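Local coordinates for protein chitinase A (Pteris ryukyuensis, PDB 5YLG) that is a plant chitinase, probably hydrolysing glycosidic bonds of chitin, of which this LysM domain is a carbohydrate-binding module, at residues A32-C36 against N37-I41. Residues are numbered along the deposited sequence; the frame is centred on the assembly and turned at random.
Sequences AGIDC and NNLQI. With ZN (zinc ion), chain F.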
# COMPACT_ATOMS: atom_id res chain seq x y z
N ALA A 32 -8.91 2.36 -2.88
CA ALA A 32 -10.20 1.76 -3.20
C ALA A 32 -10.49 0.38 -2.58
O ALA A 32 -10.62 -0.68 -3.26
CB ALA A 32 -10.39 1.82 -4.74
N GLY A 33 -10.63 0.33 -1.24
CA GLY A 33 -11.00 -0.93 -0.56
C GLY A 33 -9.99 -2.07 -0.63
O GLY A 33 -10.34 -3.26 -0.46
N ILE A 34 -8.72 -1.71 -0.89
CA ILE A 34 -7.59 -2.68 -0.94
C ILE A 34 -7.73 -3.68 0.17
O ILE A 34 -8.11 -3.27 1.31
CB ILE A 34 -6.23 -1.85 -0.81
CG1 ILE A 34 -5.04 -2.78 -0.99
CG2 ILE A 34 -6.16 -1.02 0.48
CD1 ILE A 34 -3.70 -2.06 -1.28
N ASP A 35 -7.36 -4.95 -0.07
CA ASP A 35 -7.38 -5.93 0.97
C ASP A 35 -5.98 -6.08 1.48
O ASP A 35 -5.17 -6.85 0.90
CB ASP A 35 -7.97 -7.24 0.54
CG ASP A 35 -8.23 -8.04 1.67
OD1 ASP A 35 -7.83 -7.62 2.79
OD2 ASP A 35 -8.69 -9.18 1.47
N CYS A 36 -5.63 -5.36 2.54
CA CYS A 36 -4.28 -5.43 3.07
C CYS A 36 -3.94 -6.73 3.70
O CYS A 36 -2.76 -7.06 3.86
CB CYS A 36 -4.13 -4.32 4.08
SG CYS A 36 -4.03 -2.68 3.34
N ASN A 37 -4.89 -7.64 3.95
CA ASN A 37 -4.47 -8.96 4.44
C ASN A 37 -4.31 -9.97 3.34
O ASN A 37 -4.11 -11.17 3.56
CB ASN A 37 -5.34 -9.51 5.59
CG ASN A 37 -6.72 -9.89 5.18
OD1 ASN A 37 -7.16 -10.03 4.00
ND2 ASN A 37 -7.50 -10.20 6.22
N ASN A 38 -4.45 -9.54 2.07
CA ASN A 38 -4.44 -10.49 0.93
C ASN A 38 -3.72 -9.81 -0.28
O ASN A 38 -4.17 -9.94 -1.37
CB ASN A 38 -5.88 -10.94 0.55
CG ASN A 38 -5.88 -12.08 -0.42
OD1 ASN A 38 -5.01 -12.94 -0.32
ND2 ASN A 38 -6.85 -12.11 -1.30
N LEU A 39 -2.63 -9.14 0.05
CA LEU A 39 -1.81 -8.47 -1.01
C LEU A 39 -1.16 -9.56 -1.86
O LEU A 39 -0.83 -10.59 -1.37
CB LEU A 39 -0.76 -7.59 -0.41
CG LEU A 39 -1.21 -6.38 0.43
CD1 LEU A 39 0.05 -5.71 0.96
CD2 LEU A 39 -2.10 -5.50 -0.44
N GLN A 40 -1.04 -9.25 -3.14
CA GLN A 40 -0.43 -10.20 -4.13
C GLN A 40 0.89 -9.57 -4.57
O GLN A 40 0.97 -8.40 -4.80
CB GLN A 40 -1.32 -10.37 -5.35
CG GLN A 40 -2.80 -10.73 -5.06
CD GLN A 40 -2.91 -12.11 -4.47
OE1 GLN A 40 -2.40 -13.09 -5.04
NE2 GLN A 40 -3.49 -12.21 -3.26
N ILE A 41 1.93 -10.39 -4.73
CA ILE A 41 3.18 -9.89 -5.32
C ILE A 41 2.84 -9.45 -6.72
O ILE A 41 2.16 -10.11 -7.46
CB ILE A 41 4.27 -10.99 -5.33
CG1 ILE A 41 4.78 -11.21 -3.89
CG2 ILE A 41 5.40 -10.54 -6.29
CD1 ILE A 41 5.53 -12.51 -3.69
ZN ZN F . -8.85 -10.14 3.29
O HOH W 1 -9.02 -10.14 -1.02
O HOH W 2 -1.29 -9.13 2.65
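Asp35 and Asn38 close a type I beta turn in the surface loop that joins helix 24-29 to strand 44-46 of the beta-alpha-alpha-beta LysM domain. The evidence is the bond from Asn38 N to Asp35 O, 3.0 Å long with an N-H...O angle of 157°. An Asx turn is superimposed on it: Asn37 N donates to Asp35 OD1 at 3.2 Å, meeting that oxygen from above the carboxylate plane.

The side chains of Asp35 and Asn37 also grip a zinc ion, through Asp35 OD2 at 2.1 Å and Asn37 OD1 at 1.8 Å. With CG of Asn37 between its backbone N and carbonyl carbon (chi1 70°), the amide oxygen turns back to the metal, and the carboxylate and amide planes lie 49° apart.

The apolar contact is small: CD1 of Ile34 reaches Leu39 CD2 at 3.9 Å, with CG1 of Ile34 hardly farther off, and Leu39 also touches Ile7. Shortening Leu39 to an alanine removes CD2, and Ile34 and Ile7 would probably lose this shared apolar partner. Cys36 ties the turn to Cys13 by a disulfide.

Two waters bridge the loop. One accepts from Leu39 N and donates to Cys36 O; the other accepts from Asn38 ND2 at 2.9 Å and donates to Asp35 OD2 at 2.7 Å.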